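Local coordinates for GTPase-activating protein GYP1 (Saccharomyces cerevisiae, PDB 1FKM) that stimulates GTP hydrolysis by the Ypt/Rab GTPases Ypt1 and Ypt7 through its TBC domain, which supplies an arginine and a glutamine finger in trans, at residues 61-69 / 169-180. Sequence-based numbering, arbitrary orientation.
Sequences LQRKRKEYR and EQITDLEADTFW
K64 lies over one face of the W180 indole, its chain bent at chi2 (-54°) and chi3 (-65°) to bring CE and NZ above the six-membered ring. K64 NZ stands 3.4 Å from the centroid of the W180 six-membered ring, a cation-pi contact almost on the normal, and F179 CE2 backs the opposite face. The E67 carboxylate meets the same indole at its edge, OE2 3.2 Å from W180 CH2. W180 NE1 donates to K64 O (2.9 Å), approaching from above the carbonyl plane, while Y68 N reaches this oxygen from the other face. Were W180 an alanine, the K64 ammonium would probably lose its aromatic platform and K64 O the indole N-H, keeping its bond from Y68 N. Y68 is the knob of the interface, set among T172, E175, A176 and F179: A176 CA lies under one ring face, and Y68 OH donates to the anti lone pair of E175 OE1 (2.8 Å), whose carboxylate also pairs with R115. R65 grips D177 side-on, NE to OD1 at 3.1 Å and NH2 to OD2 at 2.8 Å, with D173 and L61 on opposite faces of its guanidinium; K44 and Y49 also hold D177. R69 instead points NH1 and NH2 at one oxygen, D173 OD1, with T172 CG2 centred 3.3 Å above its guanidinium plane. The axes of segments 61-69 and 169-180, on helices 57-74 and 168-186, run at 95° and come within 8.8 Å, consistent with the small A176 between them: knob-into-hole packing flanked by salt bridges within the all-helical TBC domain, away from both catalytic fingers.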
loop_
_atom_site.group_PDB
_atom_site.type_symbol
_atom_site.label_atom_id
_atom_site.label_comp_id
_atom_site.label_asym_id
_atom_site.label_seq_id
_atom_site.Cartn_x
_atom_site.Cartn_y
_atom_site.Cartn_z
ATOM N N LEU A 61 7.464 -20.884 0.803
ATOM C CA LEU A 61 7.730 -20.082 -0.388
ATOM C C LEU A 61 7.734 -20.916 -1.666
ATOM O O LEU A 61 7.185 -20.497 -2.686
ATOM C CB LEU A 61 9.062 -19.337 -0.234
ATOM C CG LEU A 61 9.080 -18.216 0.819
ATOM C CD1 LEU A 61 10.477 -17.652 0.947
ATOM C CD2 LEU A 61 8.108 -17.106 0.419
ATOM N N GLN A 62 8.347 -22.094 -1.617
ATOM C CA GLN A 62 8.382 -22.963 -2.787
ATOM C C GLN A 62 6.962 -23.279 -3.235
ATOM O O GLN A 62 6.640 -23.185 -4.418
ATOM C CB GLN A 62 9.125 -24.267 -2.479
ATOM C CG GLN A 62 10.603 -24.094 -2.208
ATOM C CD GLN A 62 11.291 -25.407 -1.876
ATOM O OE1 GLN A 62 10.817 -26.175 -1.035
ATOM N NE2 GLN A 62 12.419 -25.668 -2.526
ATOM N N ARG A 63 6.107 -23.639 -2.285
ATOM C CA ARG A 63 4.724 -23.974 -2.597
ATOM C C ARG A 63 3.912 -22.777 -3.084
ATOM O O ARG A 63 3.128 -22.895 -4.026
ATOM C CB ARG A 63 4.046 -24.610 -1.378
ATOM C CG ARG A 63 4.654 -25.959 -0.996
ATOM C CD ARG A 63 3.881 -26.690 0.098
ATOM N NE ARG A 63 4.038 -26.096 1.425
ATOM C CZ ARG A 63 3.263 -25.137 1.921
ATOM N NH1 ARG A 63 2.260 -24.650 1.200
ATOM N NH2 ARG A 63 3.486 -24.672 3.144
ATOM N N LYS A 64 4.096 -21.622 -2.451
ATOM C CA LYS A 64 3.351 -20.432 -2.858
ATOM C C LYS A 64 3.795 -19.917 -4.222
ATOM O O LYS A 64 2.971 -19.494 -5.028
ATOM C CB LYS A 64 3.508 -19.320 -1.813
ATOM C CG LYS A 64 2.963 -19.686 -0.447
ATOM C CD LYS A 64 1.508 -20.143 -0.518
ATOM C CE LYS A 64 0.577 -19.028 -0.962
ATOM N NZ LYS A 64 -0.858 -19.450 -0.948
ATOM N N ARG A 65 5.099 -19.944 -4.471
ATOM C CA ARG A 65 5.639 -19.474 -5.738
ATOM C C ARG A 65 5.266 -20.429 -6.863
ATOM O O ARG A 65 5.017 -20.007 -7.990
ATOM C CB ARG A 65 7.154 -19.299 -5.621
ATOM C CG ARG A 65 7.516 -18.135 -4.693
ATOM C CD ARG A 65 8.995 -18.066 -4.361
ATOM N NE ARG A 65 9.302 -16.878 -3.566
ATOM C CZ ARG A 65 10.478 -16.644 -2.995
ATOM N NH1 ARG A 65 11.462 -17.523 -3.128
ATOM N NH2 ARG A 65 10.676 -15.527 -2.300
ATOM N N LYS A 66 5.208 -21.719 -6.548
ATOM C CA LYS A 66 4.820 -22.715 -7.537
ATOM C C LYS A 66 3.327 -22.560 -7.840
ATOM O O LYS A 66 2.896 -22.708 -8.987
ATOM C CB LYS A 66 5.096 -24.123 -7.006
ATOM C CG LYS A 66 4.726 -25.236 -7.977
ATOM C CD LYS A 66 5.023 -26.604 -7.380
ATOM C CE LYS A 66 4.613 -27.717 -8.330
ATOM N NZ LYS A 66 3.148 -27.692 -8.603
ATOM N N GLU A 67 2.540 -22.257 -6.809
ATOM C CA GLU A 67 1.097 -22.075 -6.972
ATOM C C GLU A 67 0.805 -20.876 -7.873
ATOM O O GLU A 67 -0.108 -20.910 -8.702
ATOM C CB GLU A 67 0.427 -21.860 -5.611
ATOM C CG GLU A 67 -1.082 -22.041 -5.635
ATOM C CD GLU A 67 -1.743 -21.674 -4.319
ATOM O OE1 GLU A 67 -1.088 -21.790 -3.263
ATOM O OE2 GLU A 67 -2.930 -21.283 -4.341
ATOM N N TYR A 68 1.571 -19.804 -7.694
ATOM C CA TYR A 68 1.403 -18.608 -8.516
ATOM C C TYR A 68 1.600 -18.996 -9.980
ATOM O O TYR A 68 0.766 -18.697 -10.836
ATOM C CB TYR A 68 2.441 -17.555 -8.132
ATOM C CG TYR A 68 2.471 -16.367 -9.063
ATOM C CD1 TYR A 68 1.448 -15.420 -9.043
ATOM C CD2 TYR A 68 3.507 -16.202 -9.987
ATOM C CE1 TYR A 68 1.449 -14.339 -9.916
ATOM C CE2 TYR A 68 3.518 -15.114 -10.872
ATOM C CZ TYR A 68 2.482 -14.193 -10.827
ATOM O OH TYR A 68 2.454 -13.130 -11.701
ATOM N N ARG A 69 2.712 -19.672 -10.248
ATOM C CA ARG A 69 3.061 -20.117 -11.596
ATOM C C ARG A 69 1.974 -20.998 -12.208
ATOM O O ARG A 69 1.536 -20.764 -13.337
ATOM C CB ARG A 69 4.383 -20.891 -11.566
ATOM C CG ARG A 69 5.628 -20.041 -11.315
ATOM C CD ARG A 69 6.874 -20.916 -11.292
ATOM N NE ARG A 69 8.118 -20.150 -11.330
ATOM C CZ ARG A 69 8.608 -19.444 -10.314
ATOM N NH1 ARG A 69 7.962 -19.400 -9.158
ATOM N NH2 ARG A 69 9.750 -18.777 -10.455
ATOM N N GLU A 169 13.423 -16.434 -13.481
ATOM C CA GLU A 169 12.886 -17.186 -12.346
ATOM C C GLU A 169 12.730 -16.327 -11.088
ATOM O O GLU A 169 11.787 -16.510 -10.314
ATOM C CB GLU A 169 13.775 -18.393 -12.027
ATOM C CG GLU A 169 13.431 -19.068 -10.702
ATOM C CD GLU A 169 14.167 -20.377 -10.486
ATOM O OE1 GLU A 169 15.410 -20.398 -10.615
ATOM O OE2 GLU A 169 13.497 -21.386 -10.180
ATOM N N GLN A 170 13.661 -15.403 -10.884
ATOM C CA GLN A 170 13.617 -14.520 -9.724
ATOM C C GLN A 170 12.484 -13.504 -9.880
ATOM O O GLN A 170 11.788 -13.184 -8.918
ATOM C CB GLN A 170 14.947 -13.785 -9.572
ATOM C CG GLN A 170 16.127 -14.680 -9.251
ATOM C CD GLN A 170 17.419 -13.896 -9.159
ATOM O OE1 GLN A 170 17.836 -13.255 -10.125
ATOM N NE2 GLN A 170 18.054 -13.931 -7.993
ATOM N N ILE A 171 12.308 -12.994 -11.093
ATOM C CA ILE A 171 11.245 -12.032 -11.349
ATOM C C ILE A 171 9.889 -12.695 -11.092
ATOM O O ILE A 171 8.965 -12.065 -10.567
ATOM C CB ILE A 171 11.330 -11.491 -12.802
ATOM C CG1 ILE A 171 12.594 -10.634 -12.946
ATOM C CG2 ILE A 171 10.083 -10.682 -13.145
ATOM C CD1 ILE A 171 12.811 -10.048 -14.325
ATOM N N THR A 172 9.770 -13.972 -11.447
ATOM C CA THR A 172 8.520 -14.685 -11.223
ATOM C C THR A 172 8.315 -14.913 -9.723
ATOM O O THR A 172 7.184 -14.860 -9.238
ATOM C CB THR A 172 8.492 -16.040 -11.973
ATOM O OG1 THR A 172 8.635 -15.803 -13.378
ATOM C CG2 THR A 172 7.167 -16.758 -11.736
ATOM N N ASP A 173 9.400 -15.167 -8.995
ATOM C CA ASP A 173 9.307 -15.351 -7.542
ATOM C C ASP A 173 8.830 -14.033 -6.923
ATOM O O ASP A 173 8.012 -14.027 -6.012
ATOM C CB ASP A 173 10.664 -15.693 -6.922
ATOM C CG ASP A 173 11.151 -17.081 -7.287
ATOM O OD1 ASP A 173 10.321 -17.942 -7.653
ATOM O OD2 ASP A 173 12.375 -17.310 -7.188
ATOM N N LEU A 174 9.378 -12.925 -7.417
ATOM C CA LEU A 174 9.019 -11.586 -6.948
ATOM C C LEU A 174 7.532 -11.342 -7.213
ATOM O O LEU A 174 6.806 -10.827 -6.356
ATOM C CB LEU A 174 9.862 -10.534 -7.680
ATOM C CG LEU A 174 9.432 -9.065 -7.513
ATOM C CD1 LEU A 174 9.651 -8.627 -6.073
ATOM C CD2 LEU A 174 10.221 -8.184 -8.465
ATOM N N GLU A 175 7.092 -11.719 -8.414
ATOM C CA GLU A 175 5.698 -11.572 -8.815
ATOM C C GLU A 175 4.779 -12.334 -7.869
ATOM O O GLU A 175 3.742 -11.830 -7.453
ATOM C CB GLU A 175 5.493 -12.101 -10.243
ATOM C CG GLU A 175 5.889 -11.124 -11.343
ATOM C CD GLU A 175 5.777 -11.733 -12.734
ATOM O OE1 GLU A 175 4.857 -12.550 -12.971
ATOM O OE2 GLU A 175 6.604 -11.381 -13.597
ATOM N N ALA A 176 5.166 -13.563 -7.545
ATOM C CA ALA A 176 4.375 -14.405 -6.654
ATOM C C ALA A 176 4.251 -13.780 -5.259
ATOM O O ALA A 176 3.150 -13.677 -4.707
ATOM C CB ALA A 176 5.015 -15.790 -6.560
ATOM N N ASP A 177 5.377 -13.360 -4.690
ATOM C CA ASP A 177 5.353 -12.750 -3.364
ATOM C C ASP A 177 4.475 -11.498 -3.372
ATOM O O ASP A 177 3.678 -11.290 -2.463
ATOM C CB ASP A 177 6.764 -12.370 -2.909
ATOM C CG ASP A 177 7.659 -13.583 -2.678
ATOM O OD1 ASP A 177 7.164 -14.733 -2.745
ATOM O OD2 ASP A 177 8.866 -13.379 -2.417
ATOM N N THR A 178 4.633 -10.672 -4.402
ATOM C CA THR A 178 3.861 -9.444 -4.531
ATOM C C THR A 178 2.372 -9.776 -4.614
ATOM O O THR A 178 1.543 -9.168 -3.928
ATOM C CB THR A 178 4.307 -8.661 -5.789
ATOM O OG1 THR A 178 5.703 -8.346 -5.677
ATOM C CG2 THR A 178 3.518 -7.361 -5.927
ATOM N N PHE A 179 2.041 -10.751 -5.453
ATOM C CA PHE A 179 0.657 -11.193 -5.639
ATOM C C PHE A 179 -0.007 -11.681 -4.345
ATOM O O PHE A 179 -1.128 -11.273 -4.011
ATOM C CB PHE A 179 0.611 -12.324 -6.671
ATOM C CG PHE A 179 -0.699 -13.052 -6.706
ATOM C CD1 PHE A 179 -1.822 -12.465 -7.280
ATOM C CD2 PHE A 179 -0.823 -14.318 -6.125
ATOM C CE1 PHE A 179 -3.055 -13.123 -7.274
ATOM C CE2 PHE A 179 -2.052 -14.984 -6.114
ATOM C CZ PHE A 179 -3.169 -14.386 -6.687
ATOM N N TRP A 180 0.667 -12.572 -3.627
ATOM C CA TRP A 180 0.096 -13.099 -2.387
ATOM C C TRP A 180 -0.026 -12.029 -1.302
ATOM O O TRP A 180 -0.946 -12.072 -0.480
ATOM C CB TRP A 180 0.934 -14.271 -1.858
ATOM C CG TRP A 180 0.867 -15.494 -2.723
ATOM C CD1 TRP A 180 1.894 -16.069 -3.406
ATOM C CD2 TRP A 180 -0.296 -16.289 -2.998
ATOM N NE1 TRP A 180 1.448 -17.175 -4.091
ATOM C CE2 TRP A 180 0.108 -17.334 -3.857
ATOM C CE3 TRP A 180 -1.638 -16.221 -2.599
ATOM C CZ2 TRP A 180 -0.782 -18.308 -4.328
ATOM C CZ3 TRP A 180 -2.526 -17.194 -3.070
ATOM C CH2 TRP A 180 -2.088 -18.221 -3.924
#